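Local coordinates for beta-glycosidase (Bacteroides caccae, PDB 6T2R), which probably cleaves internal beta-galactosidic linkages of mucin O-glycans, as a family 16 glycoside hydrolase of a human gut bacterium, at residues R109-R115 with F187-D193. Residues are numbered along the deposited sequence; the frame is centred on the assembly and turned at random.
Sequences RIEVRAR and FNVYGVD
R109 grips D193 side-on: NE donates to OD1 at 2.7 Å and NH2 to OD2 at 2.8 Å, both nearly straight, with guanidinium and carboxylate almost coplanar. Arginine suits this place because its planar edge offers N-H groups to both oxygens of a buried carboxylate. Their backbones form a non-hydrogen-bonded antiparallel pair; reciprocal N-H to O=C bonds join I110 with V192, V112 with Y190 and A114 with N188. Near the last pair a water donates to A114 O, accepts from N188 ND2 and bonds Y190 OH, tying both strands together.

On the sheet face carrying R109, E111, R113 and R115, the F187 ring is sandwiched. R115 CB sits over one side, a CH-pi contact 3.7 Å from the centroid; R113 NH1 lies over the opposite side, toward the rim, its guanidinium tilted 19° from the ring. With CG anti to the backbone N (chi1 176°), R113 rises off the sheet to lay its guanidinium over F187 CB, while its charge pairs with D256 and that of R115 with E254. V189 packs CG1 against E111 CB at 3.8 Å, and G191, lacking a side chain, lets E111 CG lie 4.2 Å from its CA.

I110, V112, Y190 and V192 face the core of the family 16 beta-jelly-roll sandwich, where V112 and Y190 meet I126 of strand 125-130. Strand 251-263 flanks 109-115, and 198-203 flanks 187-193.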
ATOM      1  N   ARG A 109       2.243  -6.534  11.763  1.00 26.46           N
ATOM      2  CA  ARG A 109       3.231  -6.400  10.664  1.00 26.93           C
ATOM      3  C   ARG A 109       2.488  -6.741   9.382  1.00 25.14           C
ATOM      4  O   ARG A 109       1.914  -7.818   9.314  1.00 27.13           O
ATOM      5  CB  ARG A 109       4.420  -7.334  10.921  1.00 28.06           C
ATOM      6  CG  ARG A 109       5.233  -7.707   9.690  1.00 29.14           C
ATOM      7  CD  ARG A 109       6.585  -8.322  10.025  1.00 29.76           C
ATOM      8  NE  ARG A 109       7.464  -7.431  10.761  1.00 28.91           N
ATOM      9  CZ  ARG A 109       8.668  -7.757  11.209  1.00 30.52           C
ATOM     10  NH1 ARG A 109       9.145  -8.963  10.984  1.00 31.34           N
ATOM     11  NH2 ARG A 109       9.401  -6.880  11.873  1.00 27.75           N
ATOM     12  N   ILE A 110       2.427  -5.821   8.441  1.00 24.13           N
ATOM     13  CA  ILE A 110       1.859  -6.088   7.096  1.00 22.75           C
ATOM     14  C   ILE A 110       3.024  -6.140   6.132  1.00 24.88           C
ATOM     15  O   ILE A 110       3.814  -5.155   6.118  1.00 24.55           O
ATOM     16  CB  ILE A 110       0.827  -5.016   6.733  1.00 23.88           C
ATOM     17  CG1 ILE A 110      -0.244  -4.920   7.815  1.00 26.62           C
ATOM     18  CG2 ILE A 110       0.214  -5.347   5.402  1.00 25.09           C
ATOM     19  CD1 ILE A 110      -1.307  -3.880   7.554  1.00 25.39           C
ATOM     20  N   GLU A 111       3.138  -7.221   5.367  1.00 23.22           N
ATOM     21  CA  GLU A 111       4.237  -7.353   4.378  1.00 28.45           C
ATOM     22  C   GLU A 111       3.634  -7.791   3.056  1.00 29.55           C
ATOM     23  O   GLU A 111       2.658  -8.610   3.049  1.00 28.91           O
ATOM     24  CB  GLU A 111       5.314  -8.375   4.739  1.00 28.25           C
ATOM     25  CG  GLU A 111       6.083  -8.058   5.995  1.00 29.33           C
ATOM     26  CD  GLU A 111       7.063  -9.165   6.384  1.00 31.16           C
ATOM     27  OE1 GLU A 111       6.814 -10.299   6.020  1.00 29.90           O
ATOM     28  OE2 GLU A 111       8.078  -8.874   7.043  1.00 34.83           O
ATOM     29  N   VAL A 112       4.173  -7.220   1.988  1.00 29.09           N
ATOM     30  CA  VAL A 112       3.754  -7.559   0.603  1.00 27.26           C
ATOM     31  C   VAL A 112       5.022  -7.809  -0.199  1.00 24.28           C
ATOM     32  O   VAL A 112       5.942  -6.918  -0.191  1.00 26.40           O
ATOM     33  CB  VAL A 112       2.883  -6.441  -0.004  1.00 24.98           C
ATOM     34  CG1 VAL A 112       2.454  -6.763  -1.429  1.00 26.50           C
ATOM     35  CG2 VAL A 112       1.672  -6.165   0.869  1.00 26.70           C
ATOM     36  N   ARG A 113       5.050  -8.922  -0.920  1.00 26.24           N
ATOM     37  CA  ARG A 113       6.208  -9.268  -1.776  1.00 24.79           C
ATOM     38  C   ARG A 113       5.799  -9.031  -3.234  1.00 25.39           C
ATOM     39  O   ARG A 113       4.780  -9.620  -3.705  1.00 27.26           O
ATOM     40  CB  ARG A 113       6.701 -10.685  -1.457  1.00 25.68           C
ATOM     41  CG  ARG A 113       7.836 -11.119  -2.373  1.00 26.86           C
ATOM     42  CD  ARG A 113       8.379 -12.488  -2.020  1.00 31.69           C
ATOM     43  NE  ARG A 113       9.718 -12.686  -2.563  1.00 31.21           N
ATOM     44  CZ  ARG A 113      10.013 -13.471  -3.605  1.00 32.18           C
ATOM     45  NH1 ARG A 113       9.063 -14.106  -4.271  1.00 32.39           N
ATOM     46  NH2 ARG A 113      11.257 -13.562  -4.018  1.00 29.97           N
ATOM     47  N   ALA A 114       6.554  -8.191  -3.935  1.00 28.45           N
ATOM     48  CA  ALA A 114       6.154  -7.649  -5.244  1.00 28.40           C
ATOM     49  C   ALA A 114       7.394  -7.410  -6.075  1.00 31.02           C
ATOM     50  O   ALA A 114       8.452  -7.006  -5.505  1.00 29.44           O
ATOM     51  CB  ALA A 114       5.391  -6.351  -5.077  1.00 31.90           C
ATOM     52  N   ARG A 115       7.227  -7.588  -7.385  1.00 31.28           N
ATOM     53  CA  ARG A 115       8.244  -7.253  -8.399  1.00 31.29           C
ATOM     54  C   ARG A 115       7.679  -6.111  -9.245  1.00 30.01           C
ATOM     55  O   ARG A 115       6.547  -6.237  -9.690  1.00 30.89           O
ATOM     56  CB  ARG A 115       8.606  -8.511  -9.189  1.00 32.31           C
ATOM     57  CG  ARG A 115       9.607  -8.250 -10.312  1.00 38.95           C
ATOM     58  CD  ARG A 115      10.382  -9.483 -10.773  1.00 37.55           C
ATOM     59  NE  ARG A 115       9.444 -10.436 -11.307  1.00 39.63           N
ATOM     60  CZ  ARG A 115       9.625 -11.751 -11.399  1.00 38.76           C
ATOM     61  NH1 ARG A 115      10.728 -12.327 -10.972  1.00 40.86           N
ATOM     62  NH2 ARG A 115       8.658 -12.506 -11.870  1.00 36.27           N
ATOM     63  N   PHE A 187      11.930  -9.352  -6.934  1.00 30.38           N
ATOM     64  CA  PHE A 187      10.935  -9.268  -5.849  1.00 33.05           C
ATOM     65  C   PHE A 187      11.605  -8.594  -4.648  1.00 35.60           C
ATOM     66  O   PHE A 187      12.792  -8.839  -4.359  1.00 38.10           O
ATOM     67  CB  PHE A 187      10.384 -10.635  -5.444  1.00 31.68           C
ATOM     68  CG  PHE A 187       9.374 -11.201  -6.410  1.00 35.71           C
ATOM     69  CD1 PHE A 187       8.035 -10.820  -6.339  1.00 33.31           C
ATOM     70  CD2 PHE A 187       9.743 -12.142  -7.360  1.00 29.85           C
ATOM     71  CE1 PHE A 187       7.105 -11.316  -7.237  1.00 34.45           C
ATOM     72  CE2 PHE A 187       8.800 -12.651  -8.233  1.00 30.54           C
ATOM     73  CZ  PHE A 187       7.494 -12.223  -8.194  1.00 30.75           C
ATOM     74  N   ASN A 188      10.849  -7.754  -3.954  1.00 31.18           N
ATOM     75  CA  ASN A 188      11.292  -7.142  -2.688  1.00 28.42           C
ATOM     76  C   ASN A 188      10.117  -7.283  -1.736  1.00 29.40           C
ATOM     77  O   ASN A 188       8.963  -7.357  -2.212  1.00 28.68           O
ATOM     78  CB  ASN A 188      11.704  -5.705  -2.918  1.00 28.70           C
ATOM     79  CG  ASN A 188      12.851  -5.556  -3.898  1.00 29.18           C
ATOM     80  OD1 ASN A 188      13.997  -5.578  -3.490  1.00 30.68           O
ATOM     81  ND2 ASN A 188      12.557  -5.317  -5.173  1.00 29.88           N
ATOM     82  N   VAL A 189      10.388  -7.296  -0.446  1.00 26.88           N
ATOM     83  CA  VAL A 189       9.330  -7.387   0.602  1.00 28.52           C
ATOM     84  C   VAL A 189       9.168  -6.019   1.284  1.00 28.78           C
ATOM     85  O   VAL A 189      10.084  -5.621   2.020  1.00 30.08           O
ATOM     86  CB  VAL A 189       9.662  -8.479   1.626  1.00 28.98           C
ATOM     87  CG1 VAL A 189       8.546  -8.606   2.667  1.00 30.79           C
ATOM     88  CG2 VAL A 189       9.914  -9.818   0.927  1.00 30.62           C
ATOM     89  N   TYR A 190       8.029  -5.360   1.063  1.00 26.63           N
ATOM     90  CA  TYR A 190       7.660  -4.058   1.671  1.00 25.67           C
ATOM     91  C   TYR A 190       6.843  -4.318   2.927  1.00 25.45           C
ATOM     92  O   TYR A 190       5.850  -5.076   2.852  1.00 26.24           O
ATOM     93  CB  TYR A 190       6.967  -3.188   0.616  1.00 25.25           C
ATOM     94  CG  TYR A 190       7.789  -3.056  -0.647  1.00 26.02           C
ATOM     95  CD1 TYR A 190       8.842  -2.164  -0.711  1.00 24.31           C
ATOM     96  CD2 TYR A 190       7.575  -3.885  -1.742  1.00 25.25           C
ATOM     97  CE1 TYR A 190       9.627  -2.057  -1.844  1.00 24.13           C
ATOM     98  CE2 TYR A 190       8.346  -3.796  -2.887  1.00 22.89           C
ATOM     99  CZ  TYR A 190       9.368  -2.866  -2.939  1.00 25.51           C
ATOM    100  OH  TYR A 190      10.134  -2.748  -4.065  1.00 24.49           O
ATOM    101  N   GLY A 191       7.270  -3.731   4.047  1.00 23.92           N
ATOM    102  CA  GLY A 191       6.658  -3.975   5.364  1.00 23.76           C
ATOM    103  C   GLY A 191       6.549  -2.728   6.242  1.00 22.75           C
ATOM    104  O   GLY A 191       7.346  -1.763   6.081  1.00 20.91           O
ATOM    105  N   VAL A 192       5.531  -2.711   7.096  1.00 21.84           N
ATOM    106  CA  VAL A 192       5.362  -1.729   8.192  1.00 22.15           C
ATOM    107  C   VAL A 192       4.946  -2.530   9.422  1.00 24.36           C
ATOM    108  O   VAL A 192       4.170  -3.515   9.236  1.00 23.73           O
ATOM    109  CB  VAL A 192       4.353  -0.626   7.830  1.00 24.86           C
ATOM    110  CG1 VAL A 192       2.899  -1.146   7.729  1.00 23.27           C
ATOM    111  CG2 VAL A 192       4.473   0.557   8.800  1.00 27.33           C
ATOM    112  N   ASP A 193       5.467  -2.148  10.583  1.00 23.13           N
ATOM    113  CA  ASP A 193       5.058  -2.676  11.907  1.00 25.44           C
ATOM    114  C   ASP A 193       4.320  -1.566  12.654  1.00 25.53           C
ATOM    115  O   ASP A 193       4.873  -0.396  12.719  1.00 26.92           O
ATOM    116  CB  ASP A 193       6.271  -3.141  12.714  1.00 27.48           C
ATOM    117  CG  ASP A 193       7.087  -4.256  12.067  1.00 29.44           C
ATOM    118  OD1 ASP A 193       6.575  -4.903  11.094  1.00 26.86           O
ATOM    119  OD2 ASP A 193       8.236  -4.476  12.537  1.00 26.92           O
TER
HETATM  120  O   HOH W   1       9.791  -4.696  -5.770  1.00 22.62           O